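Local coordinates for E3 ubiquitin-protein ligase HERC2 (Homo sapiens, PDB 4L1M) that probably helps attach ubiquitin to target proteins as an E3 ligase, this part of it being an RCC1-like beta-propeller domain, at residues A[324-329]-A[363-368]; A[330-335]-A[355-360]. One frame throughout, in Å; residues are numbered along the deposited sequence.

Interaction 1 (A[324-329]-A[363-368]); sequences LALTED and KHIVGI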
loop_
_atom_site.group_PDB
_atom_site.type_symbol
_atom_site.label_atom_id
_atom_site.label_comp_id
_atom_site.label_asym_id
_atom_site.label_seq_id
_atom_site.Cartn_x
_atom_site.Cartn_y
_atom_site.Cartn_z
ATOM N N LEU A 324 7.293 -6.496 -4.674
ATOM C CA LEU A 324 7.983 -7.478 -3.861
ATOM C C LEU A 324 6.950 -8.432 -3.271
ATOM O O LEU A 324 5.815 -8.039 -3.006
ATOM C CB LEU A 324 8.727 -6.842 -2.695
ATOM C CG LEU A 324 9.851 -5.831 -2.923
ATOM C CD1 LEU A 324 10.746 -5.753 -1.694
ATOM C CD2 LEU A 324 10.690 -6.158 -4.144
ATOM N N ALA A 325 7.367 -9.678 -3.073
ATOM C CA ALA A 325 6.580 -10.660 -2.348
ATOM C C ALA A 325 7.423 -11.384 -1.310
ATOM O O ALA A 325 8.537 -11.835 -1.603
ATOM C CB ALA A 325 5.990 -11.652 -3.308
ATOM N N LEU A 326 6.910 -11.455 -0.090
ATOM C CA LEU A 326 7.584 -12.158 0.994
ATOM C C LEU A 326 6.905 -13.514 1.214
ATOM O O LEU A 326 5.673 -13.591 1.267
ATOM C CB LEU A 326 7.502 -11.315 2.261
ATOM C CG LEU A 326 8.112 -11.897 3.538
ATOM C CD1 LEU A 326 9.609 -12.067 3.389
ATOM C CD2 LEU A 326 7.790 -10.959 4.694
ATOM N N THR A 327 7.697 -14.567 1.322
ATOM C CA THR A 327 7.161 -15.902 1.552
ATOM C C THR A 327 7.254 -16.308 3.017
ATOM O O THR A 327 8.056 -15.759 3.789
ATOM C CB THR A 327 7.902 -16.968 0.719
ATOM O OG1 THR A 327 9.218 -17.167 1.240
ATOM C CG2 THR A 327 7.992 -16.554 -0.737
ATOM N N GLU A 328 6.420 -17.276 3.383
ATOM C CA GLU A 328 6.401 -17.904 4.720
ATOM C C GLU A 328 7.799 -18.320 5.197
ATOM O O GLU A 328 8.149 -18.092 6.334
ATOM C CB GLU A 328 5.444 -19.110 4.682
ATOM C CG GLU A 328 5.503 -20.089 5.845
ATOM C CD GLU A 328 4.557 -21.278 5.633
ATOM O OE1 GLU A 328 4.333 -21.724 4.483
ATOM O OE2 GLU A 328 4.040 -21.794 6.633
ATOM N N ASP A 329 8.593 -18.879 4.284
ATOM C CA ASP A 329 9.974 -19.296 4.568
ATOM C C ASP A 329 10.996 -18.178 4.311
ATOM O O ASP A 329 12.172 -18.446 4.100
ATOM C CB ASP A 329 10.341 -20.549 3.745
ATOM C CG ASP A 329 10.401 -20.276 2.215
ATOM O OD1 ASP A 329 9.383 -19.833 1.613
ATOM O OD2 ASP A 329 11.474 -20.530 1.620
ATOM N N LYS A 363 18.254 -13.803 6.258
ATOM C CA LYS A 363 18.128 -12.621 7.151
ATOM C C LYS A 363 16.823 -12.552 7.943
ATOM O O LYS A 363 16.594 -11.595 8.666
ATOM C CB LYS A 363 18.254 -11.344 6.326
ATOM C CG LYS A 363 19.632 -11.114 5.741
ATOM C CD LYS A 363 19.626 -9.901 4.820
ATOM C CE LYS A 363 20.963 -9.700 4.121
ATOM N NZ LYS A 363 22.014 -9.185 5.026
ATOM N N HIS A 364 15.961 -13.558 7.789
ATOM C CA HIS A 364 14.675 -13.600 8.479
ATOM C C HIS A 364 13.936 -12.289 8.266
ATOM O O HIS A 364 13.643 -11.573 9.216
ATOM C CB HIS A 364 14.871 -13.890 9.978
ATOM C CG HIS A 364 15.738 -15.084 10.253
ATOM N ND1 HIS A 364 15.284 -16.387 10.145
ATOM C CD2 HIS A 364 17.047 -15.170 10.596
ATOM C CE1 HIS A 364 16.273 -17.221 10.421
ATOM N NE2 HIS A 364 17.353 -16.508 10.699
ATOM N N ILE A 365 13.676 -11.965 7.006
ATOM C CA ILE A 365 12.904 -10.773 6.679
ATOM C C ILE A 365 11.459 -10.988 7.102
ATOM O O ILE A 365 10.899 -12.069 6.895
ATOM C CB ILE A 365 12.885 -10.478 5.163
ATOM C CG1 ILE A 365 14.296 -10.258 4.628
ATOM C CG2 ILE A 365 11.992 -9.271 4.843
ATOM C CD1 ILE A 365 15.077 -9.178 5.320
ATOM N N VAL A 366 10.865 -9.946 7.678
ATOM C CA VAL A 366 9.469 -9.977 8.094
ATOM C C VAL A 366 8.648 -8.869 7.480
ATOM O O VAL A 366 7.425 -8.925 7.523
ATOM C CB VAL A 366 9.331 -9.926 9.638
ATOM C CG1 VAL A 366 10.121 -11.063 10.273
ATOM C CG2 VAL A 366 9.799 -8.583 10.212
ATOM N N GLY A 367 9.294 -7.865 6.896
ATOM C CA GLY A 367 8.549 -6.770 6.272
ATOM C C GLY A 367 9.152 -6.329 4.964
ATOM O O GLY A 367 10.371 -6.411 4.766
ATOM N N ILE A 368 8.286 -5.881 4.062
ATOM C CA ILE A 368 8.717 -5.332 2.777
ATOM C C ILE A 368 7.917 -4.096 2.453
ATOM O O ILE A 368 6.812 -3.934 2.941
ATOM C CB ILE A 368 8.547 -6.352 1.649
ATOM C CG1 ILE A 368 7.161 -7.015 1.738
ATOM C CG2 ILE A 368 9.664 -7.386 1.726
ATOM C CD1 ILE A 368 6.811 -7.885 0.544
#
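L326 and I368 meet through the tip of the isoleucine: CD1 of I368 lies 3.9 Å from CB of L326 and equally 3.9 Å from CB of L324. This one methyl therefore fits between two side chains that leave the same strand on the same side, and it also rests on the backbone linking them, 3.6 Å from N of L326. The first torsion of I368 (chi1 46°) sets CG1 between its own backbone N and carbonyl carbon, and the extended second torsion carries CD1 straight on to the neighbouring strand. CG2 of I368 is left to CD1 of L324, 3.9 Å away, where the two side chains cross obliquely.

L326 divides its two branches. CD1 reaches CG2 of I365 at 4.0 Å, while CD2 lies 3.5 Å from O of V366, against the backbone of a classic beta bulge in which V366 and G367 both face W378. I365 sets out from its backbone toward strand 324-327, but the end of its longer branch leads away, leaving CG2 as the branch that meets L326; its side chain also touches V332 and A377.

Strands 324-327 and 365-368 run nearly antiparallel, 154° between their directions, yet their axes come no closer than 7.6 Å and no hydrogen bond joins them. They belong to two different four-stranded sheets, packed face against face as adjacent blades of the RCC1-like beta-propeller. Around the contact, I368 also touches D315 and A317 on strand 313-318, L324 touches S375, and L326 touches V332. With only apolar groups and backbone meeting here, the two blades are joined by the fit of buried aliphatic side chains, without directional polar bonds between these segments.

Interaction 2 (A[330-335]-A[355-360]); sequences SEVHSW and AALPGL
H333 and A356 form an antiparallel non-hydrogen-bonded pair, their CA atoms 4.2 Å apart, and S334 and A355 form the hydrogen-bonded pair next to it, joining the outermost strand of a four-stranded propeller blade to its neighbour. S334 N donates to A355 O over 3.3 Å; the return bond from A355 N to S334 O is weak. Beyond the bridge, L357 N donates almost straight to V332 O at 2.8 Å (175° at the hydrogen).

On one side of the sheet, L357 lays its branches beside S334, CD2 coming 3.8 Å from OG, whose polar partners are H343 and K351. CB of V332 lies 3.8 Å from CD1 of L360, their side chains crossing at a slant, so the chain leaving the edge strand still packs on the blade.

On the other side, CG of H333 stands beside its backbone N (chi1 -67°), which brings the imidazole against A356: CB of A356 sits over one face, 4.2 Å from the ring centroid, in a CH-pi contact. E331, also salt-bridged to K311, probably restrains the ring's rotation from its edge: NE2 of H333 donates to OE2 of E331 at 3.0 Å, nearly in the ring plane but well above the carboxylate plane.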
loop_
_atom_site.group_PDB
_atom_site.type_symbol
_atom_site.label_atom_id
_atom_site.label_comp_id
_atom_site.label_asym_id
_atom_site.label_seq_id
_atom_site.Cartn_x
_atom_site.Cartn_y
_atom_site.Cartn_z
ATOM N N SER A 330 10.531 -16.931 4.298
ATOM C CA SER A 330 11.400 -15.756 4.362
ATOM C C SER A 330 12.177 -15.393 3.066
ATOM O O SER A 330 13.158 -14.634 3.125
ATOM C CB SER A 330 12.373 -15.908 5.545
ATOM O OG SER A 330 12.933 -14.654 5.887
ATOM N N GLU A 331 11.776 -15.938 1.921
ATOM C CA GLU A 331 12.364 -15.524 0.642
ATOM C C GLU A 331 11.691 -14.241 0.188
ATOM O O GLU A 331 10.496 -14.049 0.421
ATOM C CB GLU A 331 12.155 -16.580 -0.450
ATOM C CG GLU A 331 12.866 -17.899 -0.248
ATOM C CD GLU A 331 12.589 -18.908 -1.356
ATOM O OE1 GLU A 331 13.412 -19.810 -1.567
ATOM O OE2 GLU A 331 11.555 -18.817 -2.027
ATOM N N VAL A 332 12.441 -13.386 -0.493
ATOM C CA VAL A 332 11.882 -12.151 -1.045
ATOM C C VAL A 332 11.994 -12.158 -2.567
ATOM O O VAL A 332 13.090 -12.086 -3.119
ATOM C CB VAL A 332 12.608 -10.914 -0.481
ATOM C CG1 VAL A 332 11.927 -9.635 -0.940
ATOM C CG2 VAL A 332 12.651 -10.979 1.042
ATOM N N HIS A 333 10.851 -12.236 -3.243
ATOM C CA HIS A 333 10.781 -12.283 -4.718
ATOM C C HIS A 333 10.418 -10.909 -5.255
ATOM O O HIS A 333 9.731 -10.141 -4.598
ATOM C CB HIS A 333 9.718 -13.279 -5.131
ATOM C CG HIS A 333 10.056 -14.696 -4.782
ATOM N ND1 HIS A 333 10.242 -15.669 -5.741
ATOM C CD2 HIS A 333 10.246 -15.308 -3.585
ATOM C CE1 HIS A 333 10.541 -16.814 -5.154
ATOM N NE2 HIS A 333 10.553 -16.623 -3.845
ATOM N N SER A 334 10.869 -10.596 -6.454
ATOM C CA SER A 334 10.458 -9.343 -7.088
ATOM C C SER A 334 10.245 -9.525 -8.585
ATOM O O SER A 334 10.721 -10.483 -9.173
ATOM C CB SER A 334 11.502 -8.261 -6.856
ATOM O OG SER A 334 12.625 -8.449 -7.703
ATOM N N TRP A 335 9.538 -8.585 -9.185
ATOM C CA TRP A 335 9.332 -8.548 -10.642
ATOM C C TRP A 335 8.885 -7.160 -11.058
ATOM O O TRP A 335 8.490 -6.346 -10.219
ATOM C CB TRP A 335 8.269 -9.575 -11.084
ATOM C CG TRP A 335 6.899 -9.233 -10.625
ATOM C CD1 TRP A 335 5.994 -8.512 -11.293
ATOM C CD2 TRP A 335 6.292 -9.607 -9.391
ATOM N NE1 TRP A 335 4.833 -8.411 -10.570
ATOM C CE2 TRP A 335 4.998 -9.083 -9.391
ATOM C CE3 TRP A 335 6.709 -10.361 -8.292
ATOM C CZ2 TRP A 335 4.114 -9.266 -8.332
ATOM C CZ3 TRP A 335 5.823 -10.541 -7.236
ATOM C CH2 TRP A 335 4.542 -9.981 -7.265
ATOM N N ALA A 355 11.232 -13.892 -9.179
ATOM C CA ALA A 355 12.372 -14.733 -8.832
ATOM C C ALA A 355 12.967 -14.212 -7.534
ATOM O O ALA A 355 12.925 -13.013 -7.267
ATOM C CB ALA A 355 13.412 -14.731 -9.942
ATOM N N ALA A 356 13.473 -15.122 -6.719
ATOM C CA ALA A 356 14.034 -14.779 -5.422
ATOM C C ALA A 356 15.196 -13.844 -5.621
ATOM O O ALA A 356 15.986 -14.033 -6.532
ATOM C CB ALA A 356 14.495 -16.034 -4.693
ATOM N N LEU A 357 15.267 -12.811 -4.793
ATOM C CA LEU A 357 16.429 -11.967 -4.744
ATOM C C LEU A 357 17.458 -12.677 -3.888
ATOM O O LEU A 357 17.108 -13.223 -2.847
ATOM C CB LEU A 357 16.083 -10.624 -4.127
ATOM C CG LEU A 357 15.208 -9.722 -4.991
ATOM C CD1 LEU A 357 14.573 -8.621 -4.165
ATOM C CD2 LEU A 357 16.017 -9.135 -6.139
ATOM N N PRO A 358 18.723 -12.686 -4.330
ATOM C CA PRO A 358 19.773 -13.377 -3.601
ATOM C C PRO A 358 20.268 -12.542 -2.447
ATOM O O PRO A 358 20.049 -11.320 -2.437
ATOM C CB PRO A 358 20.871 -13.539 -4.646
ATOM C CG PRO A 358 20.711 -12.340 -5.518
ATOM C CD PRO A 358 19.236 -12.042 -5.554
ATOM N N GLY A 359 20.925 -13.198 -1.488
ATOM C CA GLY A 359 21.413 -12.551 -0.286
ATOM C C GLY A 359 20.428 -12.499 0.876
ATOM O O GLY A 359 20.852 -12.440 2.033
ATOM N N LEU A 360 19.122 -12.538 0.584
ATOM C CA LEU A 360 18.071 -12.217 1.567
ATOM C C LEU A 360 17.426 -13.407 2.302
ATOM O O LEU A 360 16.780 -13.219 3.358
ATOM C CB LEU A 360 16.970 -11.447 0.868
ATOM C CG LEU A 360 17.373 -10.153 0.163
ATOM C CD1 LEU A 360 16.135 -9.413 -0.337
ATOM C CD2 LEU A 360 18.192 -9.251 1.083
#

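Interaction 2 is built within one propeller blade and interaction 1 between that blade and the next, their centres about 8 Å apart. Strands 322-327 and 332-335 are neighbours in the shared sheet, and a probable hydrogen bond from A325 N to H333 O, 2.9 Å, ties the two contacts together. Within that sheet, CD2 of L324 lies 3.5 Å from CB of S334. The chain that leaves the edge strand in interaction 2 goes on through 360-363 to supply strand 365-370 of interaction 1, so it passes directly from one blade to the other. S330, at the turn between 322-327 and 332-335, meets this crossing: its OG makes a weak hydrogen bond to I365 O.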